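Local coordinates for protein ADP-dependent (S)-NAD(P)H-hydrate dehydratase (Streptococcus mutans, PDB 3BGK) that probably repairs hydrated NADH and NADPH by dehydrating the S-form of NAD(P)HX, with ADP turned into AMP and phosphate in the process, at residues K43-P48 with F269-A274; A73-A78 with T99-H104; G87-A92 with P106-F111; V147-I152 with I175-Q180; G235-G240 with A275-S280. All blocks are in the same frame, centred on the assembly; numbering follows the deposited sequence.

Contact 1: residues K43-P48 with F269-A274; sequences KKIIKP and FEVAAA. With K (potassium ion), chain C.
At the C-terminal end of the short helix 39-45, K44 and I45 pack against the early turns of helix 268-287, in the helical layer of an alpha/beta three-layer sandwich. I45 is the apolar centre. Its CB lies 4.0 Å from CB of A274, a residue small enough to let the branched side chain settle on the helix surface. The two branches of I45 then part: CG2 reaches CG2 of V271 at 4.1 Å, while CD1 comes within 4.1 Å of CB of E270. Both isoleucine and valine suit this buried patch, since each presents a methyl to the other without needing a polar partner.

Nearer solvent, K44 closes the edge with a salt bridge, its NZ standing 3.0 Å from OE1 of E270. NZ approaches on the syn side, 23° out of the carboxylate plane. The lysine starts with CG anti to its own N (chi1 -170°) and bends twice further on, whereas the glutamate runs extended from CG to meet it.

Around the helix end, the carbonyl O of K43, still in the helix, and that of I46, the first residue beyond it, bind a potassium ion at 2.7 and 2.9 Å; I46 centres an inverse gamma turn. F264 and T266 touch both I45 and V271, F260 of helix 249-263 touches I46, V271 and A274, and helix 295-310 packs on K43 and I46.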
# COMPACT_ATOMS: atom_id res chain seq x y z
N LYS A 43 -9.02 -25.49 -18.97
CA LYS A 43 -8.17 -26.58 -18.50
C LYS A 43 -7.28 -27.14 -19.61
O LYS A 43 -6.21 -27.68 -19.32
CB LYS A 43 -8.99 -27.73 -17.91
CG LYS A 43 -9.62 -27.43 -16.56
CD LYS A 43 -10.34 -28.67 -16.02
CE LYS A 43 -11.68 -28.32 -15.38
NZ LYS A 43 -11.55 -27.46 -14.16
N LYS A 44 -7.70 -27.01 -20.86
CA LYS A 44 -6.86 -27.45 -21.98
C LYS A 44 -5.68 -26.50 -22.20
O LYS A 44 -4.58 -26.94 -22.54
CB LYS A 44 -7.68 -27.60 -23.27
CG LYS A 44 -6.92 -28.28 -24.40
CD LYS A 44 -7.15 -27.60 -25.74
CE LYS A 44 -8.49 -27.99 -26.35
NZ LYS A 44 -8.74 -27.29 -27.63
N ILE A 45 -5.92 -25.20 -22.01
CA ILE A 45 -4.90 -24.17 -22.22
C ILE A 45 -3.91 -24.09 -21.06
O ILE A 45 -2.69 -24.19 -21.27
CB ILE A 45 -5.52 -22.79 -22.52
CG1 ILE A 45 -6.31 -22.82 -23.84
CG2 ILE A 45 -4.46 -21.66 -22.49
CD1 ILE A 45 -5.56 -23.44 -25.02
N ILE A 46 -4.42 -23.91 -19.85
CA ILE A 46 -3.57 -23.81 -18.66
C ILE A 46 -2.90 -25.16 -18.37
O ILE A 46 -3.43 -26.01 -17.65
CB ILE A 46 -4.33 -23.24 -17.42
CG1 ILE A 46 -5.00 -21.90 -17.79
CG2 ILE A 46 -3.38 -23.08 -16.24
CD1 ILE A 46 -5.81 -21.25 -16.69
N LYS A 47 -1.73 -25.35 -18.99
CA LYS A 47 -0.96 -26.58 -18.85
C LYS A 47 0.04 -26.47 -17.70
O LYS A 47 0.55 -25.39 -17.43
CB LYS A 47 -0.23 -26.90 -20.16
CG LYS A 47 -1.15 -27.33 -21.30
CD LYS A 47 -0.49 -28.36 -22.22
CE LYS A 47 0.37 -27.69 -23.28
NZ LYS A 47 1.25 -28.68 -23.97
N PRO A 48 0.34 -27.60 -17.02
CA PRO A 48 1.36 -27.54 -15.97
C PRO A 48 2.67 -27.07 -16.57
O PRO A 48 3.00 -27.42 -17.71
CB PRO A 48 1.48 -29.00 -15.52
CG PRO A 48 0.19 -29.64 -15.92
CD PRO A 48 -0.20 -28.96 -17.19
N PHE A 269 -6.58 -17.82 -30.49
CA PHE A 269 -8.00 -17.61 -30.21
C PHE A 269 -8.42 -18.31 -28.91
O PHE A 269 -9.15 -17.73 -28.10
CB PHE A 269 -8.88 -18.09 -31.37
CG PHE A 269 -10.35 -18.12 -31.03
CD1 PHE A 269 -11.16 -17.01 -31.25
CD2 PHE A 269 -10.93 -19.26 -30.49
CE1 PHE A 269 -12.51 -17.03 -30.94
CE2 PHE A 269 -12.29 -19.30 -30.17
CZ PHE A 269 -13.08 -18.18 -30.40
N GLU A 270 -7.98 -19.55 -28.72
CA GLU A 270 -8.38 -20.31 -27.55
C GLU A 270 -7.69 -19.79 -26.28
O GLU A 270 -8.29 -19.80 -25.19
CB GLU A 270 -8.12 -21.80 -27.75
CG GLU A 270 -8.90 -22.40 -28.93
CD GLU A 270 -8.91 -23.92 -28.93
OE1 GLU A 270 -7.87 -24.54 -28.59
OE2 GLU A 270 -9.97 -24.50 -29.28
N VAL A 271 -6.46 -19.32 -26.45
CA VAL A 271 -5.66 -18.74 -25.37
C VAL A 271 -6.33 -17.47 -24.83
O VAL A 271 -6.48 -17.31 -23.61
CB VAL A 271 -4.20 -18.45 -25.81
CG1 VAL A 271 -3.49 -17.56 -24.80
CG2 VAL A 271 -3.43 -19.74 -26.00
N ALA A 272 -6.72 -16.58 -25.73
CA ALA A 272 -7.44 -15.37 -25.35
C ALA A 272 -8.82 -15.70 -24.79
O ALA A 272 -9.27 -15.08 -23.83
CB ALA A 272 -7.55 -14.42 -26.54
N ALA A 273 -9.47 -16.70 -25.39
CA ALA A 273 -10.78 -17.16 -24.92
C ALA A 273 -10.70 -17.65 -23.48
O ALA A 273 -11.54 -17.27 -22.65
CB ALA A 273 -11.33 -18.25 -25.83
N ALA A 274 -9.71 -18.49 -23.19
CA ALA A 274 -9.47 -18.97 -21.83
C ALA A 274 -9.28 -17.81 -20.83
O ALA A 274 -9.92 -17.79 -19.77
CB ALA A 274 -8.28 -19.92 -21.80
K K C . -4.49 -28.72 -17.55

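Contact 2: residues A73-A78 with T99-H104; sequences AIIMAA and TALHSH
I75 is the bump that helix 71-83 offers to helix 98-104, and its three outer carbons fit a hollow made by A100, L101 and H104. CD1 enters where the wall is low: it rests 3.8 Å from CB of A100 and 3.7 Å from the backbone N of L101, an approach that the alanine's short side chain permits. CG2, on the other branch, reaches CD2 of the H104 imidazole at 3.6 Å, meeting the ring obliquely. With CG1 beside the backbone N and CG2 beside the carbonyl carbon (chi1 -64°), the isoleucine spreads both branches over the opposing helix.

The return bump is L101, which slides past I75 in the opposite direction. Its CD1 drops over the shallow site at A78, 3.7 Å from that residue's CB, and also lies 3.9 Å from CG1 of I75. Each large aliphatic residue therefore faces an alanine on the partner helix, and the axes of the segments 73-78 and 99-104 approach to 9.7 Å at a crossing angle of -28°. The packing is mostly aliphatic, with no hydrogen bond across it; the polar end of H104 is used between subunits, where NE2 bonds to the backbone O of H102 in the third subunit.

Both helices lie against the sheet: I74 and L101 rest on V91 of strand 88-93, and L101 also touches A110 of strand 109-112.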
# COMPACT_ATOMS: atom_id res chain seq x y z
N ALA A 73 -5.92 2.44 -14.15
CA ALA A 73 -6.19 1.50 -15.24
C ALA A 73 -4.97 0.65 -15.60
O ALA A 73 -5.09 -0.57 -15.79
CB ALA A 73 -6.71 2.24 -16.47
N ILE A 74 -3.80 1.28 -15.71
CA ILE A 74 -2.58 0.56 -16.06
C ILE A 74 -2.07 -0.26 -14.87
O ILE A 74 -1.44 -1.29 -15.06
CB ILE A 74 -1.49 1.47 -16.65
CG1 ILE A 74 -0.59 0.70 -17.63
CG2 ILE A 74 -0.65 2.13 -15.55
CD1 ILE A 74 -1.28 0.19 -18.90
N ILE A 75 -2.36 0.21 -13.66
CA ILE A 75 -2.03 -0.51 -12.44
C ILE A 75 -2.86 -1.79 -12.34
O ILE A 75 -2.38 -2.82 -11.87
CB ILE A 75 -2.25 0.34 -11.16
CG1 ILE A 75 -1.31 1.55 -11.15
CG2 ILE A 75 -2.05 -0.50 -9.90
CD1 ILE A 75 -1.59 2.57 -10.03
N MSE A 76 -4.11 -1.72 -12.80
CA MSE A 76 -5.01 -2.88 -12.71
C MSE A 76 -4.74 -3.90 -13.80
O MSE A 76 -4.86 -5.10 -13.57
CB MSE A 76 -6.47 -2.44 -12.70
CG MSE A 76 -6.89 -1.88 -11.36
SE MSE A 76 -8.72 -1.25 -11.32
CE MSE A 76 -8.65 0.21 -12.61
N ALA A 77 -4.36 -3.42 -14.98
CA ALA A 77 -3.91 -4.31 -16.04
C ALA A 77 -2.57 -4.95 -15.66
O ALA A 77 -2.38 -6.15 -15.85
CB ALA A 77 -3.81 -3.56 -17.35
N ALA A 78 -1.66 -4.15 -15.10
CA ALA A 78 -0.37 -4.67 -14.63
C ALA A 78 -0.56 -5.77 -13.59
O ALA A 78 0.01 -6.86 -13.72
CB ALA A 78 0.49 -3.55 -14.09
N THR A 99 4.96 5.60 -8.82
CA THR A 99 4.98 5.34 -7.38
C THR A 99 3.79 4.49 -6.94
O THR A 99 3.94 3.52 -6.18
CB THR A 99 5.02 6.65 -6.55
OG1 THR A 99 6.18 7.41 -6.90
CG2 THR A 99 5.08 6.35 -5.05
N ALA A 100 2.60 4.88 -7.40
CA ALA A 100 1.36 4.16 -7.10
C ALA A 100 1.39 2.75 -7.66
O ALA A 100 0.95 1.80 -6.99
CB ALA A 100 0.16 4.94 -7.61
N LEU A 101 1.91 2.59 -8.88
CA LEU A 101 2.07 1.27 -9.48
C LEU A 101 2.95 0.39 -8.61
O LEU A 101 2.62 -0.76 -8.33
CB LEU A 101 2.66 1.35 -10.89
CG LEU A 101 2.95 -0.02 -11.53
CD1 LEU A 101 1.77 -0.55 -12.32
CD2 LEU A 101 4.17 0.04 -12.40
N HIS A 102 4.08 0.94 -8.17
CA HIS A 102 5.02 0.17 -7.36
C HIS A 102 4.54 -0.09 -5.94
O HIS A 102 4.97 -1.06 -5.32
CB HIS A 102 6.41 0.78 -7.36
CG HIS A 102 7.19 0.44 -8.58
ND1 HIS A 102 8.10 1.30 -9.15
CD2 HIS A 102 7.18 -0.67 -9.37
CE1 HIS A 102 8.63 0.74 -10.22
NE2 HIS A 102 8.09 -0.46 -10.37
N SER A 103 3.62 0.74 -5.45
CA SER A 103 2.98 0.46 -4.18
C SER A 103 2.25 -0.87 -4.26
O SER A 103 2.27 -1.64 -3.31
CB SER A 103 2.02 1.59 -3.77
OG SER A 103 0.85 1.60 -4.58
N HIS A 104 1.65 -1.15 -5.42
CA HIS A 104 0.89 -2.39 -5.64
C HIS A 104 1.76 -3.53 -6.12
O HIS A 104 1.51 -4.69 -5.79
CB HIS A 104 -0.20 -2.17 -6.70
CG HIS A 104 -1.34 -1.34 -6.22
ND1 HIS A 104 -2.42 -1.88 -5.55
CD2 HIS A 104 -1.59 -0.01 -6.32
CE1 HIS A 104 -3.28 -0.92 -5.25
NE2 HIS A 104 -2.80 0.22 -5.71

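Contact 3: residues G87-A92 with P106-F111; sequences GLVTVA and PEAMAF
V91 is gripped by strand 109-112 on both its polar backbone atoms: its N donates to O of M109 at 2.8 Å, and its O accepts from N of F111 at 3.0 Å. This is the parallel pairing of a beta-alpha-beta unit, in which helix 98-104 makes the crossover from strand 88-93. The ladder frays toward its start. There the direct bond from N of M109 to O of V89 is long, 3.4 Å, and weak, and a water supplements it by accepting from that N and donating to that O. A second water links N of V89 to O of E107, extending the connection beyond the regular pairing.

Side chains sort by face. V91 and A110 share the face covered by helix 98-104, where L101 touches both, and the small A110 lets that helix lie close. On the other face are T90, M109, A92 and F111, with Q122 of helix 116-125 over T90, M109 and F111. T90 and selenomethionine M109 run side by side, CG2 of T90 being 3.8 Å from SE of M109.

F111 takes the less usual chi1 of 65°, with CG between its own N and carbonyl carbon, which swings the ring back across the neighbouring strand. A92, having only a methyl, fits beneath it: its CA lies over one ring face, 4.3 Å from the centroid, and its CB is 3.6 Å from CZ of F111.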
# COMPACT_ATOMS: atom_id res chain seq x y z
N GLY A 87 6.18 -13.80 -17.54
CA GLY A 87 7.55 -13.93 -17.05
C GLY A 87 8.10 -12.61 -16.59
O GLY A 87 8.68 -12.51 -15.51
N LEU A 88 7.91 -11.58 -17.40
CA LEU A 88 8.35 -10.22 -17.08
C LEU A 88 7.32 -9.22 -17.55
O LEU A 88 6.81 -9.32 -18.67
CB LEU A 88 9.71 -9.92 -17.73
CG LEU A 88 10.46 -8.68 -17.23
CD1 LEU A 88 10.93 -8.83 -15.77
CD2 LEU A 88 11.65 -8.36 -18.16
N VAL A 89 7.02 -8.26 -16.70
CA VAL A 89 6.03 -7.23 -17.00
C VAL A 89 6.67 -5.86 -16.87
O VAL A 89 7.28 -5.55 -15.85
CB VAL A 89 4.80 -7.35 -16.06
CG1 VAL A 89 3.80 -6.22 -16.30
CG2 VAL A 89 4.13 -8.71 -16.24
N THR A 90 6.54 -5.06 -17.93
CA THR A 90 7.12 -3.72 -17.97
C THR A 90 6.02 -2.74 -18.34
O THR A 90 5.21 -3.01 -19.21
CB THR A 90 8.26 -3.65 -19.00
OG1 THR A 90 9.17 -4.73 -18.77
CG2 THR A 90 9.02 -2.33 -18.90
N VAL A 91 5.99 -1.60 -17.65
CA VAL A 91 4.93 -0.61 -17.81
C VAL A 91 5.49 0.73 -18.28
O VAL A 91 6.40 1.29 -17.66
CB VAL A 91 4.15 -0.41 -16.50
CG1 VAL A 91 2.89 0.42 -16.75
CG2 VAL A 91 3.78 -1.75 -15.86
N ALA A 92 4.96 1.23 -19.39
CA ALA A 92 5.22 2.58 -19.86
C ALA A 92 4.03 3.45 -19.45
O ALA A 92 2.92 3.30 -19.98
CB ALA A 92 5.41 2.60 -21.37
N PRO A 106 5.84 -4.01 -7.07
CA PRO A 106 7.27 -3.81 -7.30
C PRO A 106 7.85 -4.79 -8.32
O PRO A 106 8.94 -4.56 -8.85
CB PRO A 106 7.88 -4.03 -5.91
CG PRO A 106 6.89 -4.82 -5.16
CD PRO A 106 5.55 -4.48 -5.70
N GLU A 107 7.12 -5.87 -8.59
CA GLU A 107 7.48 -6.87 -9.60
C GLU A 107 7.58 -6.33 -11.03
O GLU A 107 8.16 -6.99 -11.89
CB GLU A 107 6.49 -8.04 -9.57
CG GLU A 107 6.63 -8.98 -8.38
CD GLU A 107 5.81 -8.56 -7.17
OE1 GLU A 107 5.27 -7.43 -7.15
OE2 GLU A 107 5.71 -9.37 -6.23
N ALA A 108 6.99 -5.17 -11.28
CA ALA A 108 6.94 -4.61 -12.63
C ALA A 108 7.79 -3.36 -12.76
O ALA A 108 7.62 -2.40 -12.00
CB ALA A 108 5.51 -4.31 -13.04
N MSE A 109 8.70 -3.36 -13.73
CA MSE A 109 9.46 -2.15 -14.01
C MSE A 109 8.52 -1.12 -14.64
O MSE A 109 7.61 -1.48 -15.39
CB MSE A 109 10.66 -2.45 -14.92
CG MSE A 109 11.62 -1.28 -15.09
SE MSE A 109 11.19 -0.19 -16.66
CE MSE A 109 12.44 -1.01 -17.91
N ALA A 110 8.74 0.14 -14.31
CA ALA A 110 7.91 1.22 -14.83
C ALA A 110 8.77 2.41 -15.19
O ALA A 110 9.71 2.75 -14.46
CB ALA A 110 6.85 1.62 -13.82
N PHE A 111 8.44 3.06 -16.30
CA PHE A 111 9.15 4.27 -16.72
C PHE A 111 8.20 5.29 -17.33
O PHE A 111 7.04 4.98 -17.62
CB PHE A 111 10.31 3.94 -17.68
CG PHE A 111 9.87 3.36 -19.00
CD1 PHE A 111 9.83 4.15 -20.14
CD2 PHE A 111 9.49 2.03 -19.11
CE1 PHE A 111 9.42 3.62 -21.36
CE2 PHE A 111 9.07 1.50 -20.32
CZ PHE A 111 9.04 2.29 -21.45
O HOH W 1 7.67 -8.68 -13.85
O HOH W 2 10.30 -5.62 -14.83

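Contact 4: residues V147-I152 with I175-Q180; sequences VVWQAI and IWPTKQ
Two tryptophans meet edge to face here, one from the last turn of a helix, the other from a segment with no regular structure. W149 turns its edge toward the face of W176 in an offset arrangement, the six-membered rings having centroids 5.5 Å apart and planes at 63°. The closest atoms are CH2 of W149 and CE3 of W176, separated by 3.5 Å.

P177 follows directly and uses the flat side of the same indole. Its CD sits over one face of W149, 3.8 Å from the centroid of the six-membered ring, in a CH-pi contact. Proline suits the position: its ring is compact, and the C-H groups of CD, bonded to the amide nitrogen, carry a slight positive charge that favours an electron-rich face. A chi1 of -159° swings the W149 indole off the helix toward the 175-180 segment.

The contact joins the C-terminal end of helix 139-151 to the loop that leads into strand 181-184 of the central sheet. R171 makes a cation-pi contact with W149, and L168 of helix 163-170 touches both tryptophans.

Where the helix ends, I152 lays its CB 3.7 Å from CB of P177, and its CG2 3.8 Å from CG2 of T178. The threonine methyl thus faces the isoleucine, while OG1 accepts from N of Q180 in an ST turn (3.1 Å) and also bonds to the backbone O of Q156 and of P154.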
# COMPACT_ATOMS: atom_id res chain seq x y z
N VAL A 147 4.71 5.89 -32.06
CA VAL A 147 6.02 5.29 -31.77
C VAL A 147 5.88 3.77 -31.78
O VAL A 147 6.57 3.08 -32.54
CB VAL A 147 6.61 5.76 -30.40
CG1 VAL A 147 7.87 4.98 -30.04
CG2 VAL A 147 6.91 7.25 -30.44
N VAL A 148 4.96 3.28 -30.96
CA VAL A 148 4.64 1.86 -30.85
C VAL A 148 4.32 1.27 -32.22
O VAL A 148 4.92 0.29 -32.62
CB VAL A 148 3.46 1.62 -29.88
CG1 VAL A 148 3.00 0.16 -29.89
CG2 VAL A 148 3.85 2.06 -28.48
N TRP A 149 3.39 1.91 -32.93
CA TRP A 149 2.96 1.44 -34.24
C TRP A 149 4.10 1.25 -35.24
O TRP A 149 4.06 0.33 -36.06
CB TRP A 149 1.90 2.38 -34.82
CG TRP A 149 1.06 1.74 -35.88
CD1 TRP A 149 1.17 1.90 -37.23
CD2 TRP A 149 -0.00 0.80 -35.67
NE1 TRP A 149 0.23 1.13 -37.88
CE2 TRP A 149 -0.50 0.44 -36.95
CE3 TRP A 149 -0.59 0.22 -34.53
CZ2 TRP A 149 -1.55 -0.46 -37.12
CZ3 TRP A 149 -1.64 -0.67 -34.70
CH2 TRP A 149 -2.10 -1.01 -35.99
N GLN A 150 5.12 2.11 -35.18
CA GLN A 150 6.28 2.00 -36.07
C GLN A 150 7.37 1.04 -35.55
O GLN A 150 8.22 0.59 -36.32
CB GLN A 150 6.88 3.38 -36.36
CG GLN A 150 6.00 4.28 -37.24
N ALA A 151 7.32 0.74 -34.26
CA ALA A 151 8.32 -0.11 -33.62
C ALA A 151 7.90 -1.58 -33.48
O ALA A 151 8.73 -2.45 -33.17
CB ALA A 151 8.73 0.47 -32.27
N ILE A 152 6.62 -1.87 -33.70
CA ILE A 152 6.11 -3.24 -33.60
C ILE A 152 6.72 -4.12 -34.69
O ILE A 152 6.94 -3.69 -35.82
CB ILE A 152 4.54 -3.31 -33.63
CG1 ILE A 152 3.93 -2.68 -32.36
CG2 ILE A 152 4.04 -4.75 -33.80
CD1 ILE A 152 4.32 -3.35 -31.04
N ILE A 175 -0.91 -0.72 -43.72
CA ILE A 175 -0.18 -1.94 -43.38
C ILE A 175 -0.10 -2.11 -41.87
O ILE A 175 0.29 -1.19 -41.14
CB ILE A 175 1.24 -1.98 -44.00
CG1 ILE A 175 1.18 -1.87 -45.52
CG2 ILE A 175 1.99 -3.26 -43.58
CD1 ILE A 175 2.54 -1.76 -46.21
N TRP A 176 -0.49 -3.30 -41.42
CA TRP A 176 -0.43 -3.67 -40.01
C TRP A 176 0.97 -4.20 -39.70
O TRP A 176 1.50 -5.02 -40.45
CB TRP A 176 -1.50 -4.71 -39.69
CG TRP A 176 -2.90 -4.16 -39.88
CD1 TRP A 176 -3.55 -3.96 -41.07
CD2 TRP A 176 -3.81 -3.75 -38.85
NE1 TRP A 176 -4.81 -3.45 -40.84
CE2 TRP A 176 -4.99 -3.31 -39.49
CE3 TRP A 176 -3.74 -3.71 -37.45
CZ2 TRP A 176 -6.09 -2.83 -38.77
CZ3 TRP A 176 -4.84 -3.23 -36.74
CH2 TRP A 176 -6.00 -2.80 -37.40
N PRO A 177 1.58 -3.72 -38.59
CA PRO A 177 2.95 -4.09 -38.23
C PRO A 177 3.07 -5.53 -37.72
O PRO A 177 4.17 -6.07 -37.65
CB PRO A 177 3.30 -3.09 -37.12
CG PRO A 177 2.00 -2.78 -36.48
CD PRO A 177 0.97 -2.83 -37.59
N THR A 178 1.93 -6.12 -37.37
CA THR A 178 1.86 -7.54 -37.02
C THR A 178 0.50 -8.10 -37.41
O THR A 178 -0.47 -7.36 -37.57
CB THR A 178 2.15 -7.79 -35.52
OG1 THR A 178 2.07 -9.20 -35.25
CG2 THR A 178 1.16 -7.05 -34.62
N LYS A 179 0.44 -9.42 -37.59
CA LYS A 179 -0.81 -10.12 -37.91
C LYS A 179 -1.45 -10.64 -36.63
O LYS A 179 -2.64 -11.00 -36.61
CB LYS A 179 -0.54 -11.28 -38.87
CG LYS A 179 -0.01 -10.88 -40.23
CD LYS A 179 0.35 -12.11 -41.05
CE LYS A 179 0.81 -11.75 -42.45
NZ LYS A 179 0.81 -12.94 -43.36
N GLN A 180 -0.66 -10.69 -35.56
CA GLN A 180 -1.10 -11.20 -34.27
C GLN A 180 -1.70 -10.07 -33.43
O GLN A 180 -1.14 -9.64 -32.42
CB GLN A 180 0.06 -11.91 -33.55
CG GLN A 180 0.80 -12.91 -34.44
CD GLN A 180 1.97 -13.62 -33.75
OE1 GLN A 180 2.92 -14.05 -34.41
NE2 GLN A 180 1.89 -13.76 -32.43

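Contact 5: residues G235-G240 with A275-S280; sequences GHIQVG and AVFLHS
Apolar packing carries most of this contact, with V239 and I237 resting on F277 and S280 of helix 268-287. V239 meets the CD1-CE1 side of the F277 ring: CG2, oblique to the ring, lies 3.6 Å from CD1 and CG1 3.8 Å from CE1, the two side chains crossing at about a right angle. CG2 also reaches CB of S280 at 3.7 Å. A chi1 of 169° lays the F277 ring alongside the segment 235-240. I237 is set deeper. Its CG2 sits near the plane of the F277 ring, at its edge, and touches CG1 of V276 more loosely at 4.4 Å, while CD1 comes 3.7 Å from OG of S280.

Backbone proximity forms the second group. G240 brings its CA to 3.9 Å from CB of S280, and the alpha carbons of these two residues are nearest neighbours at 4.8 Å. Glycine suits the place, because its backbone (phi 117°, psi 154°) is in a region that residues with a CB seldom adopt, and the bare CA can lie close to S280.

Polar bonding is directed outside the pair: OG of S280 bonds to OE1 of Q244, and N of G240 to OD1 of D284. Strand 233-237 and the residues just after it are thus held to helix 268-287 by shape and hydrophobic burial, with the buried serine hydroxyl satisfied by Q244 and no hydrogen bond crossing between the segments.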
# COMPACT_ATOMS: atom_id res chain seq x y z
N GLY A 235 -16.95 -17.28 -29.81
CA GLY A 235 -16.97 -17.94 -28.51
C GLY A 235 -17.86 -17.19 -27.53
O GLY A 235 -17.79 -15.97 -27.44
N HIS A 236 -18.71 -17.93 -26.82
CA HIS A 236 -19.60 -17.34 -25.82
C HIS A 236 -19.21 -17.83 -24.43
O HIS A 236 -18.95 -19.01 -24.24
CB HIS A 236 -21.07 -17.70 -26.10
CG HIS A 236 -21.56 -17.31 -27.46
ND1 HIS A 236 -21.52 -18.17 -28.54
CD2 HIS A 236 -22.12 -16.16 -27.92
CE1 HIS A 236 -22.02 -17.57 -29.60
NE2 HIS A 236 -22.39 -16.35 -29.26
N ILE A 237 -19.17 -16.92 -23.46
CA ILE A 237 -19.01 -17.33 -22.06
C ILE A 237 -20.36 -17.29 -21.35
O ILE A 237 -21.11 -16.32 -21.50
CB ILE A 237 -17.97 -16.46 -21.29
CG1 ILE A 237 -18.28 -14.96 -21.46
CG2 ILE A 237 -16.57 -16.79 -21.76
CD1 ILE A 237 -17.86 -14.11 -20.28
N GLN A 238 -20.68 -18.34 -20.59
CA GLN A 238 -21.93 -18.36 -19.81
C GLN A 238 -21.73 -17.78 -18.41
O GLN A 238 -22.66 -17.21 -17.83
CB GLN A 238 -22.55 -19.76 -19.74
CG GLN A 238 -22.96 -20.41 -21.08
CD GLN A 238 -24.02 -19.64 -21.89
OE1 GLN A 238 -24.18 -19.87 -23.10
NE2 GLN A 238 -24.74 -18.73 -21.23
N VAL A 239 -20.52 -17.94 -17.87
CA VAL A 239 -20.12 -17.34 -16.58
C VAL A 239 -20.13 -15.80 -16.64
O VAL A 239 -20.08 -15.21 -17.72
CB VAL A 239 -18.70 -17.82 -16.12
CG1 VAL A 239 -18.72 -19.30 -15.76
CG2 VAL A 239 -17.66 -17.54 -17.18
N GLY A 240 -20.21 -15.18 -15.47
CA GLY A 240 -20.27 -13.72 -15.38
C GLY A 240 -21.56 -13.24 -14.76
O GLY A 240 -22.58 -13.92 -14.83
N ALA A 275 -8.43 -16.85 -21.18
CA ALA A 275 -8.23 -15.66 -20.36
C ALA A 275 -9.58 -14.99 -20.05
O ALA A 275 -9.87 -14.67 -18.90
CB ALA A 275 -7.29 -14.69 -21.05
N VAL A 276 -10.40 -14.81 -21.09
CA VAL A 276 -11.72 -14.21 -20.95
C VAL A 276 -12.63 -15.05 -20.05
O VAL A 276 -13.35 -14.49 -19.21
CB VAL A 276 -12.39 -13.96 -22.32
CG1 VAL A 276 -13.82 -13.42 -22.16
CG2 VAL A 276 -11.56 -12.98 -23.13
N PHE A 277 -12.58 -16.37 -20.19
CA PHE A 277 -13.40 -17.24 -19.34
C PHE A 277 -13.01 -17.13 -17.87
O PHE A 277 -13.87 -16.96 -17.01
CB PHE A 277 -13.34 -18.71 -19.78
CG PHE A 277 -13.97 -19.67 -18.78
CD1 PHE A 277 -15.35 -19.88 -18.76
CD2 PHE A 277 -13.18 -20.33 -17.83
CE1 PHE A 277 -15.93 -20.74 -17.83
CE2 PHE A 277 -13.76 -21.19 -16.90
CZ PHE A 277 -15.13 -21.40 -16.90
N LEU A 278 -11.71 -17.22 -17.60
CA LEU A 278 -11.22 -17.26 -16.23
C LEU A 278 -11.51 -15.98 -15.45
O LEU A 278 -11.87 -16.02 -14.28
CB LEU A 278 -9.72 -17.59 -16.20
CG LEU A 278 -9.21 -18.15 -14.88
CD1 LEU A 278 -9.92 -19.44 -14.52
CD2 LEU A 278 -7.73 -18.36 -14.97
N HIS A 279 -11.35 -14.85 -16.12
CA HIS A 279 -11.72 -13.54 -15.60
C HIS A 279 -13.13 -13.57 -14.97
O HIS A 279 -13.29 -13.28 -13.78
CB HIS A 279 -11.61 -12.53 -16.76
CG HIS A 279 -12.13 -11.16 -16.46
ND1 HIS A 279 -13.43 -10.79 -16.73
CD2 HIS A 279 -11.51 -10.07 -15.96
CE1 HIS A 279 -13.60 -9.52 -16.39
NE2 HIS A 279 -12.45 -9.06 -15.93
N SER A 280 -14.13 -13.96 -15.76
CA SER A 280 -15.52 -14.05 -15.28
C SER A 280 -15.78 -15.21 -14.32
O SER A 280 -16.59 -15.09 -13.40
CB SER A 280 -16.51 -14.11 -16.45
OG SER A 280 -16.74 -12.82 -16.99

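In the fold
Contacts 2 and 3 form one continuous unit, their centres 9 Å apart: L101 CD2 lies 3.4 Å from A110 CB, and H102 NE2 probably bonds to A108 O at 2.6 Å. Contacts 1 and 5 share helix 268-287, with centres 12 Å apart and I46 CD1 3.9 Å from L278 CD2. The potassium ion of contact 1 lies about 12 Å from the F277 side chain of contact 5. Contacts 3 and 5 reach the same sheet, about 27 Å apart between centres. Contact 2 contains A73, predicted to bind (6S)-NADPHX, whereas the V276 side chain of contact 5 is about 4 Å from that of T226, a predicted AMP-binding residue. Contact 4 lies away from these sites.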